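Local atomic coordinates of SusD superfamily protein (Parabacteroides distasonis, PDB entry 3OTN), a protein that probably binds carbohydrate or another nutrient at the outer membrane of this bacterium. Residues G333-D341 with Y415-K423; E170-F178 with M187-A195. All coordinates share one frame; numbering follows the deposited sequence.

Contact 1 of 2, residues G333-D341 with Y415-K423; sequences GYYIYKFFD and YFDLCYENK
A lysine from the turn after strand 334-336 reaches the last turn of helix 403-418 and the loop after it, where Lys338 meets Asp417, Cys419 and Glu421 within the RagB/SusD region. The CG of Lys338 lies anti to the backbone N (chi1 -167°), and the fully extended chain beyond it carries NZ across. There NZ donates to Cys419 O at 2.7 Å, in the carbonyl plane and on a lone pair. It also donates to Asp417 O at 2.9 Å, from well above that carbonyl plane. The third bond is a salt bridge of 2.7 Å from NZ to Glu421 OE2, on the anti lone pair of OE2; the Glu421 side chain crosses the lysine at about a right angle. Beside the lysine, Phe339 brings CZ to Glu421 CG at 3.8 Å, ring edge first, its plane almost perpendicular to the carboxylate. Ile336 sets CD1 squarely over the centre of the Tyr420 ring, a CH-pi contact 3.6 Å from the centroid, while Tyr420 OH is hydrogen-bonded to Lys54 O. Asp417 O also takes a hydrogen bond from Tyr307 OH, and Glu421 OE2 a second salt bridge from Arg359. Two carbonyls and a carboxylate thus satisfy the buried ammonium, which is likely to remain charged; two of its bonds reach the type II turn Leu418-Glu421 and the third the helix at Asp417.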
loop_
_atom_site.group_PDB
_atom_site.type_symbol
_atom_site.label_atom_id
_atom_site.label_comp_id
_atom_site.label_asym_id
_atom_site.label_seq_id
_atom_site.Cartn_x
_atom_site.Cartn_y
_atom_site.Cartn_z
ATOM N N GLY A 333 -5.796 -2.390 -25.892
ATOM C CA GLY A 333 -4.945 -1.654 -24.949
ATOM C C GLY A 333 -4.437 -2.569 -23.870
ATOM O O GLY A 333 -4.893 -3.706 -23.759
ATOM N N TYR A 334 -3.512 -2.071 -23.059
ATOM C CA TYR A 334 -3.073 -2.817 -21.884
ATOM C C TYR A 334 -3.994 -2.551 -20.692
ATOM O O TYR A 334 -4.392 -1.419 -20.429
ATOM C CB TYR A 334 -1.646 -2.443 -21.493
ATOM C CG TYR A 334 -0.618 -2.620 -22.604
ATOM C CD1 TYR A 334 -0.290 -3.884 -23.081
ATOM C CD2 TYR A 334 0.089 -1.520 -23.103
ATOM C CE1 TYR A 334 0.689 -4.050 -24.078
ATOM C CE2 TYR A 334 1.053 -1.669 -24.096
ATOM C CZ TYR A 334 1.363 -2.932 -24.572
ATOM O OH TYR A 334 2.342 -3.044 -25.552
ATOM N N TYR A 335 -4.312 -3.620 -19.969
ATOM C CA TYR A 335 -5.022 -3.533 -18.707
ATOM C C TYR A 335 -4.289 -4.351 -17.653
ATOM O O TYR A 335 -3.547 -5.298 -17.986
ATOM C CB TYR A 335 -6.447 -4.016 -18.889
ATOM C CG TYR A 335 -7.223 -3.105 -19.805
ATOM C CD1 TYR A 335 -7.932 -2.017 -19.285
ATOM C CD2 TYR A 335 -7.202 -3.284 -21.198
ATOM C CE1 TYR A 335 -8.620 -1.125 -20.132
ATOM C CE2 TYR A 335 -7.888 -2.396 -22.053
ATOM C CZ TYR A 335 -8.597 -1.328 -21.509
ATOM O OH TYR A 335 -9.286 -0.461 -22.326
ATOM N N ILE A 336 -4.478 -3.967 -16.395
ATOM C CA ILE A 336 -3.889 -4.689 -15.280
ATOM C C ILE A 336 -4.622 -5.996 -15.015
ATOM O O ILE A 336 -5.811 -6.002 -14.728
ATOM C CB ILE A 336 -3.811 -3.834 -14.011
ATOM C CG1 ILE A 336 -2.827 -2.671 -14.240
ATOM C CG2 ILE A 336 -3.318 -4.737 -12.841
ATOM C CD1 ILE A 336 -3.134 -1.357 -13.456
ATOM N N TYR A 337 -3.873 -7.090 -15.143
ATOM C CA TYR A 337 -4.299 -8.457 -14.860
ATOM C C TYR A 337 -3.770 -8.969 -13.521
ATOM O O TYR A 337 -4.206 -10.022 -13.049
ATOM C CB TYR A 337 -3.761 -9.392 -15.963
ATOM C CG TYR A 337 -4.483 -10.701 -16.137
ATOM C CD1 TYR A 337 -5.811 -10.743 -16.560
ATOM C CD2 TYR A 337 -3.833 -11.927 -15.890
ATOM C CE1 TYR A 337 -6.477 -11.973 -16.747
ATOM C CE2 TYR A 337 -4.513 -13.150 -16.070
ATOM C CZ TYR A 337 -5.818 -13.158 -16.508
ATOM O OH TYR A 337 -6.478 -14.357 -16.688
ATOM N N LYS A 338 -2.875 -8.205 -12.885
ATOM C CA LYS A 338 -2.185 -8.622 -11.636
ATOM C C LYS A 338 -3.126 -9.106 -10.514
ATOM O O LYS A 338 -2.798 -10.037 -9.756
ATOM C CB LYS A 338 -1.321 -7.455 -11.178
ATOM C CG LYS A 338 -0.317 -7.715 -10.139
ATOM C CD LYS A 338 0.642 -6.524 -10.053
ATOM C CE LYS A 338 1.541 -6.675 -8.884
ATOM N NZ LYS A 338 2.641 -5.689 -8.848
ATOM N N PHE A 339 -4.327 -8.542 -10.477
ATOM C CA PHE A 339 -5.310 -8.809 -9.421
ATOM C C PHE A 339 -6.597 -9.444 -9.949
ATOM O O PHE A 339 -7.620 -9.336 -9.323
ATOM C CB PHE A 339 -5.617 -7.495 -8.709
ATOM C CG PHE A 339 -4.375 -6.731 -8.301
ATOM C CD1 PHE A 339 -3.476 -7.288 -7.401
ATOM C CD2 PHE A 339 -4.100 -5.468 -8.822
ATOM C CE1 PHE A 339 -2.334 -6.589 -6.996
ATOM C CE2 PHE A 339 -2.954 -4.767 -8.426
ATOM C CZ PHE A 339 -2.086 -5.332 -7.504
ATOM N N PHE A 340 -6.492 -10.177 -11.053
ATOM C CA PHE A 340 -7.638 -10.776 -11.737
ATOM C C PHE A 340 -8.062 -12.107 -11.068
ATOM O O PHE A 340 -7.608 -13.210 -11.413
ATOM C CB PHE A 340 -7.278 -10.923 -13.214
ATOM C CG PHE A 340 -8.432 -11.219 -14.131
ATOM C CD1 PHE A 340 -8.899 -12.532 -14.315
ATOM C CD2 PHE A 340 -8.973 -10.203 -14.922
ATOM C CE1 PHE A 340 -9.937 -12.789 -15.231
ATOM C CE2 PHE A 340 -9.993 -10.449 -15.788
ATOM C CZ PHE A 340 -10.475 -11.753 -15.961
ATOM N N ASP A 341 -8.905 -11.960 -10.055
ATOM C CA ASP A 341 -9.581 -13.070 -9.371
ATOM C C ASP A 341 -10.529 -13.682 -10.387
ATOM O O ASP A 341 -11.657 -13.220 -10.579
ATOM C CB ASP A 341 -10.291 -12.536 -8.106
ATOM C CG ASP A 341 -11.064 -13.623 -7.322
ATOM O OD1 ASP A 341 -11.247 -14.767 -7.800
ATOM O OD2 ASP A 341 -11.541 -13.287 -6.220
ATOM N N TYR A 415 9.592 -0.852 -8.858
ATOM C CA TYR A 415 8.625 -0.377 -9.832
ATOM C C TYR A 415 8.001 -1.574 -10.576
ATOM O O TYR A 415 6.778 -1.692 -10.679
ATOM C CB TYR A 415 9.257 0.554 -10.867
ATOM C CG TYR A 415 9.356 2.021 -10.444
ATOM C CD1 TYR A 415 10.216 2.428 -9.423
ATOM C CD2 TYR A 415 8.631 3.002 -11.111
ATOM C CE1 TYR A 415 10.350 3.778 -9.071
ATOM C CE2 TYR A 415 8.750 4.336 -10.767
ATOM C CZ TYR A 415 9.608 4.725 -9.769
ATOM O OH TYR A 415 9.680 6.049 -9.446
ATOM N N PHE A 416 8.854 -2.456 -11.074
ATOM C CA PHE A 416 8.401 -3.528 -11.938
ATOM C C PHE A 416 7.635 -4.625 -11.218
ATOM O O PHE A 416 6.657 -5.138 -11.783
ATOM C CB PHE A 416 9.535 -4.118 -12.746
ATOM C CG PHE A 416 10.211 -3.116 -13.703
ATOM C CD1 PHE A 416 9.456 -2.275 -14.534
ATOM C CD2 PHE A 416 11.580 -3.065 -13.795
ATOM C CE1 PHE A 416 10.094 -1.377 -15.415
ATOM C CE2 PHE A 416 12.224 -2.176 -14.675
ATOM C CZ PHE A 416 11.468 -1.341 -15.482
ATOM N N ASP A 417 8.089 -5.012 -10.031
ATOM C CA ASP A 417 7.493 -6.125 -9.291
ATOM C C ASP A 417 6.323 -5.707 -8.414
ATOM O O ASP A 417 5.351 -6.467 -8.266
ATOM C CB ASP A 417 8.534 -6.853 -8.425
ATOM C CG ASP A 417 8.425 -8.358 -8.530
ATOM O OD1 ASP A 417 8.560 -8.825 -9.677
ATOM O OD2 ASP A 417 8.185 -9.055 -7.502
ATOM N N LEU A 418 6.423 -4.515 -7.821
ATOM C CA LEU A 418 5.375 -4.016 -6.930
ATOM C C LEU A 418 4.383 -3.012 -7.555
ATOM O O LEU A 418 3.639 -2.344 -6.837
ATOM C CB LEU A 418 6.021 -3.411 -5.679
ATOM C CG LEU A 418 7.114 -4.293 -5.036
ATOM C CD1 LEU A 418 7.743 -3.555 -3.856
ATOM C CD2 LEU A 418 6.506 -5.629 -4.593
ATOM N N CYS A 419 4.356 -2.886 -8.876
ATOM C CA CYS A 419 3.489 -1.896 -9.489
ATOM C C CYS A 419 2.019 -2.090 -9.131
ATOM O O CYS A 419 1.539 -3.217 -9.088
ATOM C CB CYS A 419 3.624 -1.901 -11.014
ATOM S SG CYS A 419 3.426 -3.542 -11.816
ATOM N N TYR A 420 1.335 -0.964 -8.915
ATOM C CA TYR A 420 -0.090 -0.891 -8.664
ATOM C C TYR A 420 -0.499 -1.514 -7.346
ATOM O O TYR A 420 -1.667 -1.880 -7.185
ATOM C CB TYR A 420 -0.893 -1.450 -9.855
ATOM C CG TYR A 420 -0.414 -0.802 -11.167
ATOM C CD1 TYR A 420 -0.516 0.571 -11.352
ATOM C CD2 TYR A 420 0.183 -1.549 -12.162
ATOM C CE1 TYR A 420 -0.053 1.182 -12.518
ATOM C CE2 TYR A 420 0.665 -0.941 -13.339
ATOM C CZ TYR A 420 0.538 0.427 -13.498
ATOM O OH TYR A 420 0.985 1.065 -14.646
ATOM N N GLU A 421 0.460 -1.617 -6.416
ATOM C CA GLU A 421 0.240 -2.159 -5.055
ATOM C C GLU A 421 0.335 -1.087 -3.977
ATOM O O GLU A 421 0.523 -1.403 -2.796
ATOM C CB GLU A 421 1.272 -3.266 -4.759
ATOM C CG GLU A 421 1.144 -4.524 -5.581
ATOM C CD GLU A 421 2.250 -5.583 -5.266
ATOM O OE1 GLU A 421 2.502 -5.880 -4.091
ATOM O OE2 GLU A 421 2.859 -6.105 -6.213
ATOM N N ASN A 422 0.191 0.181 -4.367
ATOM C CA ASN A 422 0.209 1.312 -3.442
ATOM C C ASN A 422 1.557 1.484 -2.747
ATOM O O ASN A 422 1.619 1.842 -1.560
ATOM C CB ASN A 422 -0.970 1.210 -2.407
ATOM C CG ASN A 422 -2.332 1.748 -2.936
ATOM O OD1 ASN A 422 -3.269 1.878 -2.152
ATOM N ND2 ASN A 422 -2.456 2.004 -4.246
ATOM N N LYS A 423 2.648 1.208 -3.461
ATOM C CA LYS A 423 4.026 1.388 -2.920
ATOM C C LYS A 423 4.835 2.453 -3.629
ATOM O O LYS A 423 5.693 3.101 -3.015
ATOM C CB LYS A 423 4.829 0.069 -3.034
ATOM C CG LYS A 423 4.226 -1.115 -2.324
ATOM C CD LYS A 423 4.136 -0.896 -0.833
ATOM C CE LYS A 423 3.383 -2.052 -0.163
ATOM N NZ LYS A 423 3.706 -2.046 1.260
#

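Contact 2 of 2, residues E170-F178 with M187-A195; sequences EAEQSDLAF and MGAVKALLA
Lys191 NZ is gripped by Glu172 OE2 in a salt bridge of 2.8 Å, by a water that accepts from NZ at 3.1 Å and donates to Glu172 O, and by Glu222 of helix 210-225. The ammonium meets the Glu172 carboxylate from above its plane, 39° out of it, and Arg219 makes a second salt bridge to OE2. Glu172 turns its extended chain away from its own N (chi1 -158°), which lays the carboxylate against Leu194 CD2. Replacing Glu172 by alanine is likely to leave Arg219 without this carboxylate and Lys191 with one anion fewer, and to open a gap beside Leu194. Ala177 and Phe178 offer their carbonyls to the first turn of helix 187-202: Met187 N donates to Ala177 O at 2.7 Å, nearly straight at 167°, and Gly188 N to Phe178 O at 2.7 Å. Met187, a selenomethionine, bends at chi2 and chi3 into the loop, bringing CE to 3.6 Å from both Ser174 O and Leu176 O. The Phe178 ring crosses its side chain, with CD2 at 3.7 Å from Met187 CB and one face over Gly188 N. Leu176 CD1 packs on Val190 CG2, and Ser174 OG, in an ST turn, accepts from Leu176 N. The connection therefore folds helix 156-172 back beside helix 187-202, with helix 210-225 flanking Lys191 and Leu194 and helix 108-133 touching Ser174 and Leu193.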
loop_
_atom_site.group_PDB
_atom_site.type_symbol
_atom_site.label_atom_id
_atom_site.label_comp_id
_atom_site.label_asym_id
_atom_site.label_seq_id
_atom_site.Cartn_x
_atom_site.Cartn_y
_atom_site.Cartn_z
ATOM N N GLU A 170 7.869 -0.957 21.193
ATOM C CA GLU A 170 7.213 -1.700 22.280
ATOM C C GLU A 170 6.584 -2.981 21.715
ATOM O O GLU A 170 6.763 -4.066 22.299
ATOM C CB GLU A 170 6.185 -0.833 22.979
ATOM C CG GLU A 170 6.859 0.390 23.712
ATOM C CD GLU A 170 5.874 1.455 24.191
ATOM O OE1 GLU A 170 4.642 1.275 24.070
ATOM O OE2 GLU A 170 6.346 2.492 24.693
ATOM N N ALA A 171 5.910 -2.889 20.561
ATOM C CA ALA A 171 5.293 -4.098 19.964
ATOM C C ALA A 171 6.363 -5.176 19.668
ATOM O O ALA A 171 6.162 -6.383 19.872
ATOM C CB ALA A 171 4.477 -3.728 18.691
ATOM N N GLU A 172 7.519 -4.708 19.215
ATOM C CA GLU A 172 8.673 -5.553 18.966
ATOM C C GLU A 172 9.189 -6.325 20.218
ATOM O O GLU A 172 9.753 -7.423 20.113
ATOM C CB GLU A 172 9.783 -4.646 18.432
ATOM C CG GLU A 172 10.809 -5.299 17.673
ATOM C CD GLU A 172 11.733 -4.308 16.997
ATOM O OE1 GLU A 172 12.212 -3.315 17.651
ATOM O OE2 GLU A 172 12.022 -4.578 15.818
ATOM N N GLN A 173 8.994 -5.749 21.397
ATOM C CA GLN A 173 9.399 -6.393 22.660
ATOM C C GLN A 173 8.261 -7.157 23.328
ATOM O O GLN A 173 8.334 -7.434 24.516
ATOM C CB GLN A 173 9.983 -5.337 23.625
ATOM C CG GLN A 173 11.291 -4.686 23.104
ATOM C CD GLN A 173 12.394 -5.718 22.784
ATOM O OE1 GLN A 173 12.546 -6.737 23.475
ATOM N NE2 GLN A 173 13.158 -5.456 21.731
ATOM N N SER A 174 7.246 -7.560 22.568
ATOM C CA SER A 174 6.042 -8.168 23.134
ATOM C C SER A 174 6.019 -9.670 22.919
ATOM O O SER A 174 6.907 -10.246 22.285
ATOM C CB SER A 174 4.819 -7.543 22.465
ATOM O OG SER A 174 4.561 -8.156 21.211
ATOM N N ASP A 175 4.956 -10.291 23.407
ATOM C CA ASP A 175 4.690 -11.716 23.204
ATOM C C ASP A 175 3.998 -12.125 21.867
ATOM O O ASP A 175 3.568 -13.268 21.747
ATOM C CB ASP A 175 3.887 -12.219 24.420
ATOM C CG ASP A 175 4.711 -12.190 25.717
ATOM O OD1 ASP A 175 5.971 -12.161 25.629
ATOM O OD2 ASP A 175 4.100 -12.205 26.813
ATOM N N LEU A 176 3.959 -11.252 20.853
ATOM C CA LEU A 176 3.302 -11.568 19.572
ATOM C C LEU A 176 3.931 -12.714 18.814
ATOM O O LEU A 176 5.152 -12.746 18.682
ATOM C CB LEU A 176 3.358 -10.366 18.595
ATOM C CG LEU A 176 2.341 -9.261 18.552
ATOM C CD1 LEU A 176 2.796 -8.243 17.449
ATOM C CD2 LEU A 176 0.968 -9.846 18.260
ATOM N N ALA A 177 3.102 -13.590 18.225
ATOM C CA ALA A 177 3.596 -14.673 17.372
ATOM C C ALA A 177 4.338 -14.086 16.187
ATOM O O ALA A 177 3.961 -13.000 15.731
ATOM C CB ALA A 177 2.419 -15.529 16.858
ATOM N N PHE A 178 5.357 -14.775 15.649
ATOM C CA PHE A 178 6.099 -14.194 14.516
ATOM C C PHE A 178 5.292 -14.125 13.228
ATOM O O PHE A 178 5.427 -13.170 12.464
ATOM C CB PHE A 178 7.471 -14.855 14.247
ATOM C CG PHE A 178 8.435 -13.934 13.498
ATOM C CD1 PHE A 178 8.373 -13.804 12.104
ATOM C CD2 PHE A 178 9.364 -13.150 14.207
ATOM C CE1 PHE A 178 9.228 -12.935 11.426
ATOM C CE2 PHE A 178 10.216 -12.273 13.535
ATOM C CZ PHE A 178 10.139 -12.166 12.143
HETATM N N MSE A 187 4.563 -10.612 14.596
HETATM C CA MSE A 187 5.848 -9.916 14.687
HETATM C C MSE A 187 6.408 -9.646 13.299
HETATM O O MSE A 187 7.071 -8.629 13.084
HETATM C CB MSE A 187 6.851 -10.706 15.518
HETATM C CG MSE A 187 8.045 -9.884 15.896
HETATM SE SE MSE A 187 7.439 -8.618 17.228
HETATM C CE MSE A 187 7.283 -9.831 18.728
ATOM N N GLY A 188 6.133 -10.521 12.337
ATOM C CA GLY A 188 6.560 -10.243 10.959
ATOM C C GLY A 188 5.971 -8.938 10.406
ATOM O O GLY A 188 6.657 -8.187 9.728
ATOM N N ALA A 189 4.699 -8.672 10.716
ATOM C CA ALA A 189 4.043 -7.445 10.336
ATOM C C ALA A 189 4.712 -6.241 11.011
ATOM O O ALA A 189 4.961 -5.224 10.360
ATOM C CB ALA A 189 2.485 -7.498 10.686
ATOM N N VAL A 190 5.004 -6.373 12.307
ATOM C CA VAL A 190 5.665 -5.301 13.053
ATOM C C VAL A 190 7.024 -5.002 12.454
ATOM O O VAL A 190 7.387 -3.833 12.303
ATOM C CB VAL A 190 5.864 -5.698 14.566
ATOM C CG1 VAL A 190 6.808 -4.720 15.268
ATOM C CG2 VAL A 190 4.528 -5.824 15.268
ATOM N N LYS A 191 7.784 -6.048 12.149
ATOM C CA LYS A 191 9.139 -5.854 11.585
ATOM C C LYS A 191 9.078 -5.270 10.184
ATOM O O LYS A 191 9.897 -4.441 9.855
ATOM C CB LYS A 191 9.975 -7.147 11.521
ATOM C CG LYS A 191 10.151 -7.896 12.790
ATOM C CD LYS A 191 10.938 -7.177 13.787
ATOM C CE LYS A 191 11.284 -8.112 15.010
ATOM N NZ LYS A 191 12.211 -7.356 15.844
ATOM N N ALA A 192 8.106 -5.685 9.375
ATOM C CA ALA A 192 7.937 -5.140 8.007
ATOM C C ALA A 192 7.587 -3.649 8.052
ATOM O O ALA A 192 8.170 -2.837 7.331
ATOM C CB ALA A 192 6.868 -5.921 7.239
ATOM N N LEU A 193 6.639 -3.287 8.908
ATOM C CA LEU A 193 6.261 -1.905 9.076
ATOM C C LEU A 193 7.398 -1.073 9.623
ATOM O O LEU A 193 7.655 0.017 9.103
ATOM C CB LEU A 193 5.048 -1.751 9.996
ATOM C CG LEU A 193 4.564 -0.312 10.238
ATOM C CD1 LEU A 193 4.347 0.448 8.909
ATOM C CD2 LEU A 193 3.298 -0.331 11.088
ATOM N N LEU A 194 8.081 -1.580 10.659
ATOM C CA LEU A 194 9.170 -0.829 11.278
ATOM C C LEU A 194 10.364 -0.697 10.301
ATOM O O LEU A 194 11.016 0.353 10.265
ATOM C CB LEU A 194 9.571 -1.407 12.646
ATOM C CG LEU A 194 10.632 -0.650 13.452
ATOM C CD1 LEU A 194 10.308 0.837 13.577
ATOM C CD2 LEU A 194 10.818 -1.269 14.836
ATOM N N ALA A 195 10.612 -1.708 9.461
ATOM C CA ALA A 195 11.615 -1.551 8.390
ATOM C C ALA A 195 11.275 -0.345 7.478
ATOM O O ALA A 195 12.120 0.483 7.151
ATOM C CB ALA A 195 11.746 -2.835 7.554
HETATM O O HOH W 1 11.518 -8.727 18.485
#

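Overall arrangement
Contact 2 comes first along the chain and closes before contact 1 opens. Their centres lie about 28 Å apart on opposite sides of the chain's centre, and their nearest atoms are about 8 Å apart without touching. They share no helix or strand. Contact 2 is local, joining helices 156-172 and 187-202 across a short connection in the region that belongs to the family named for starch binding in association with the outer membrane. Contact 1 spans 73 intervening residues, most of them helical, and ties the edge strand 334-336 of a three-stranded antiparallel sheet to the end of helix 403-418 in the RagB/SusD region. Contact 2 thus joins helices close in sequence, whereas contact 1 brings together a strand and a helix end far apart in it.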